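Local atomic coordinates of carbohydrate binding protein (Flavobacterium johnsoniae, PDB entry 3HZB), a protein that binds calcium through the βγ-crystallin domain described here and, as part of a longer protein, probably also binds carbohydrate. Residues L25-L28 / N29-G32; I50-D54 / D55-G59. All blocks are in the same frame, centred on the assembly; numbering follows the deposited sequence.

How the contacts relate
Contact 1 comes first along the chain and closes before contact 2 opens; their centres lie about 14 Å apart, both near the surface of one βγ-crystallin domain. Contact 1 is the short helix 25-29 with the turn that ends it, on the connection between strands 21-23 and 40-43. Contact 2 is the turn between strands 47-52 and 60-64, which share a four-stranded antiparallel sheet with strand 21-23. The two touch directly: Leu25 N and Asp55 OD1 are 2.7 Å apart, a probable hydrogen bond that ties the start of the helix to the turn. Beside this junction, Gln53 of contact 2 binds calcium together with Asp36, Lys78 and Ser80, so residues far apart in sequence converge there.

Contact 1 of 2, residues L25-L28 / N29-G32; sequences LARL and NSLG
Leu28 and Leu31 meet where the short helix 25-29 ends in a Schellman motif, with Gly32 as the first residue to leave helical geometry; its positive phi, 89°, breaks the helical run, and a type I turn runs from Asn29 to Gly32.

Backbone bonds document the unwinding. Asn29 N donates to Leu25 O at 2.8 Å with an N-H...O angle of 160°, a regular helical bond. The next amide is shared: Ser30 N reaches Ala26 O at 3.0 Å and also makes a weak bond to Arg27 O. One residue on, Leu31 N binds Leu28 O at 3.0 Å, a three-residue step in place of the four-residue step of the helix. Gly32 N then donates to Asn29 O at 2.9 Å, closing the turn.

One side chain joins the polar network. Ser30 OG, set by chi1 of 78° between its own backbone N and carbonyl carbon, folds back and donates to Arg27 O at 2.7 Å. That carbonyl oxygen is therefore gripped twice, by the hydroxyl and more weakly by the amide of the same serine. The extended Arg27 side chain leads elsewhere, its NH1 bonding to Asp22 O and its guanidinium forming a cation-pi contact with Tyr23.

Apolar packing is directed outward. Leu28 is buried, its side chain packing on Val33 and on Tyr23, which Leu31 also touches, so the helix end rests on strand 21-23. The Leu31 side chain also lies against the carbonyls of the last turn, with CB 3.4 Å from Leu28 O and CG 3.6 Å from Arg27 O.

Contact 2 of 2, residues I50-D54 / D55-G59; sequences ILYQD and DNFGG. With CA (calcium ion), chain M.
Tyr52 and Phe57 are the two aromatics of the Y-x4-F-x-G signature of a βγ-crystallin Greek key, completed by Gly59, and they meet across its folded hairpin. Tyr52 CB starts 3.7 Å from Gly58 O. With CG anti to the carbonyl carbon (chi1 -64°), the ring swings over the Phe57 backbone: CG lies 3.5 Å from Phe57 CA, and CD1 is 3.3 Å from Phe57 O. On the other flank, CD2 packs against Phe57 CD2 at 3.8 Å. Phe57 CB sits over one face, 3.7 Å from the ring centroid and 7° off the normal, a CH-pi contact. Beyond it the Phe57 ring turns its edge to the Tyr52 face, with planes at 66°, an edge-to-face pair. At the tip, Tyr52 OH bonds to Arg83 NH1.

Asp54 N to Gly58 O, 2.9 Å, links the two limbs of the hairpin, and Ser81 OG braces its bend by bonding to Asp54 O and Phe57 N. At the corner of the chain, Gln53 O binds calcium at 2.5 Å, alongside Asp36 OD1, Lys78 O and Ser80 OG. Two calcium-bound waters donate to side chains here, one to Gln53 OE1 and the other to Asp54 OD1, each 2.6 Å from the water oxygen.

Contact 1 of 2, residues L25-L28 / N29-G32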
# COMPACT_ATOMS: atom_id res chain seq x y z
N LEU B 25 -3.94 -5.30 -22.85
CA LEU B 25 -4.15 -6.69 -22.48
C LEU B 25 -3.02 -7.60 -22.99
O LEU B 25 -2.62 -8.54 -22.32
CB LEU B 25 -5.50 -7.18 -22.99
CG LEU B 25 -5.92 -8.59 -22.57
CD1 LEU B 25 -5.87 -8.74 -21.05
CD2 LEU B 25 -7.33 -8.86 -23.08
N ALA B 26 -2.52 -7.32 -24.19
CA ALA B 26 -1.44 -8.12 -24.75
C ALA B 26 -0.25 -8.11 -23.80
O ALA B 26 0.31 -9.16 -23.49
CB ALA B 26 -1.04 -7.57 -26.12
N ARG B 27 0.14 -6.92 -23.33
CA ARG B 27 1.29 -6.84 -22.43
C ARG B 27 1.00 -7.51 -21.09
O ARG B 27 1.89 -8.13 -20.51
CB ARG B 27 1.71 -5.38 -22.22
CG ARG B 27 3.10 -5.26 -21.59
CD ARG B 27 3.56 -3.81 -21.49
NE ARG B 27 4.91 -3.73 -20.92
CZ ARG B 27 5.51 -2.60 -20.57
NH1 ARG B 27 4.90 -1.43 -20.74
NH2 ARG B 27 6.73 -2.63 -20.06
N LEU B 28 -0.23 -7.39 -20.60
CA LEU B 28 -0.58 -8.03 -19.34
C LEU B 28 -0.45 -9.54 -19.52
O LEU B 28 0.09 -10.24 -18.66
CB LEU B 28 -2.02 -7.68 -18.92
CG LEU B 28 -2.27 -6.24 -18.46
CD1 LEU B 28 -3.73 -6.06 -18.08
CD2 LEU B 28 -1.38 -5.92 -17.27
N ASN B 29 -0.91 -10.05 -20.66
CA ASN B 29 -0.83 -11.48 -20.95
C ASN B 29 0.62 -11.96 -21.06
O ASN B 29 0.91 -13.11 -20.76
CB ASN B 29 -1.58 -11.81 -22.24
CG ASN B 29 -3.07 -12.04 -22.03
OD1 ASN B 29 -3.63 -11.71 -20.97
ND2 ASN B 29 -3.72 -12.60 -23.03
N SER B 30 1.52 -11.07 -21.49
CA SER B 30 2.92 -11.46 -21.63
C SER B 30 3.53 -11.69 -20.25
O SER B 30 4.60 -12.28 -20.13
CB SER B 30 3.72 -10.39 -22.39
OG SER B 30 4.04 -9.28 -21.56
N LEU B 31 2.82 -11.24 -19.22
CA LEU B 31 3.25 -11.41 -17.83
C LEU B 31 2.44 -12.53 -17.19
O LEU B 31 2.65 -12.87 -16.03
CB LEU B 31 3.02 -10.12 -17.04
CG LEU B 31 3.79 -8.88 -17.50
CD1 LEU B 31 3.34 -7.66 -16.70
CD2 LEU B 31 5.28 -9.13 -17.33
N GLY B 32 1.50 -13.09 -17.95
CA GLY B 32 0.67 -14.17 -17.43
C GLY B 32 -0.59 -13.66 -16.75
O GLY B 32 -1.40 -14.45 -16.24

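Contact 2 of 2, residues I50-D54 / D55-G59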
# COMPACT_ATOMS: atom_id res chain seq x y z
N ILE B 50 -3.48 3.37 -13.08
CA ILE B 50 -4.74 3.85 -13.63
C ILE B 50 -5.35 2.61 -14.28
O ILE B 50 -4.77 2.05 -15.21
CB ILE B 50 -4.54 4.90 -14.73
CG1 ILE B 50 -3.69 6.07 -14.22
CG2 ILE B 50 -5.90 5.37 -15.22
CD1 ILE B 50 -4.29 6.79 -13.02
N LEU B 51 -6.51 2.18 -13.79
CA LEU B 51 -7.16 1.00 -14.33
C LEU B 51 -8.17 1.39 -15.39
O LEU B 51 -8.81 2.44 -15.30
CB LEU B 51 -7.88 0.23 -13.22
CG LEU B 51 -7.10 -0.07 -11.94
CD1 LEU B 51 -7.99 -0.87 -10.99
CD2 LEU B 51 -5.83 -0.84 -12.26
N TYR B 52 -8.32 0.53 -16.40
CA TYR B 52 -9.27 0.76 -17.48
C TYR B 52 -10.18 -0.46 -17.63
O TYR B 52 -9.72 -1.60 -17.55
CB TYR B 52 -8.53 1.03 -18.79
CG TYR B 52 -7.69 2.29 -18.79
CD1 TYR B 52 -8.22 3.50 -19.23
CD2 TYR B 52 -6.38 2.27 -18.32
CE1 TYR B 52 -7.45 4.67 -19.20
CE2 TYR B 52 -5.61 3.43 -18.28
CZ TYR B 52 -6.15 4.63 -18.72
OH TYR B 52 -5.38 5.77 -18.68
N GLN B 53 -11.46 -0.22 -17.87
CA GLN B 53 -12.40 -1.30 -18.05
C GLN B 53 -12.12 -2.07 -19.34
O GLN B 53 -12.21 -3.28 -19.36
CB GLN B 53 -13.84 -0.77 -18.09
CG GLN B 53 -14.41 -0.29 -16.76
CD GLN B 53 -14.77 -1.43 -15.82
OE1 GLN B 53 -15.28 -2.47 -16.25
NE2 GLN B 53 -14.53 -1.23 -14.54
N ASP B 54 -11.78 -1.37 -20.40
CA ASP B 54 -11.54 -2.05 -21.67
C ASP B 54 -10.08 -2.08 -22.06
O ASP B 54 -9.25 -1.40 -21.46
CB ASP B 54 -12.37 -1.40 -22.78
CG ASP B 54 -13.86 -1.37 -22.45
OD1 ASP B 54 -14.34 -2.31 -21.79
OD2 ASP B 54 -14.55 -0.42 -22.88
N ASP B 55 -9.76 -2.88 -23.08
CA ASP B 55 -8.39 -2.99 -23.55
C ASP B 55 -8.00 -1.68 -24.23
O ASP B 55 -8.86 -0.86 -24.57
CB ASP B 55 -8.26 -4.15 -24.54
CG ASP B 55 -6.81 -4.49 -24.88
OD1 ASP B 55 -5.90 -3.99 -24.20
OD2 ASP B 55 -6.59 -5.27 -25.83
N ASN B 56 -6.70 -1.47 -24.41
CA ASN B 56 -6.20 -0.28 -25.06
C ASN B 56 -6.64 1.00 -24.37
O ASN B 56 -6.88 2.03 -25.02
CB ASN B 56 -6.62 -0.29 -26.53
CG ASN B 56 -6.13 -1.53 -27.25
OD1 ASN B 56 -4.95 -1.87 -27.18
ND2 ASN B 56 -7.04 -2.21 -27.95
N PHE B 57 -6.76 0.92 -23.05
CA PHE B 57 -7.11 2.06 -22.21
C PHE B 57 -8.46 2.68 -22.53
O PHE B 57 -8.64 3.90 -22.44
CB PHE B 57 -5.97 3.07 -22.30
CG PHE B 57 -4.62 2.42 -22.39
CD1 PHE B 57 -3.81 2.60 -23.50
CD2 PHE B 57 -4.19 1.55 -21.38
CE1 PHE B 57 -2.60 1.91 -23.63
CE2 PHE B 57 -2.98 0.86 -21.50
CZ PHE B 57 -2.18 1.04 -22.63
N GLY B 58 -9.42 1.83 -22.90
CA GLY B 58 -10.75 2.31 -23.22
C GLY B 58 -11.72 2.13 -22.08
O GLY B 58 -11.42 1.42 -21.11
N GLY B 59 -12.88 2.77 -22.17
CA GLY B 59 -13.88 2.66 -21.13
C GLY B 59 -13.57 3.44 -19.86
O GLY B 59 -12.67 4.28 -19.83
CA CA M . -12.92 -5.63 -18.95
O HOH W 1 -15.09 -4.50 -17.94
O HOH W 2 -14.29 -4.84 -21.16
O HOH W 3 -15.02 -7.19 -19.97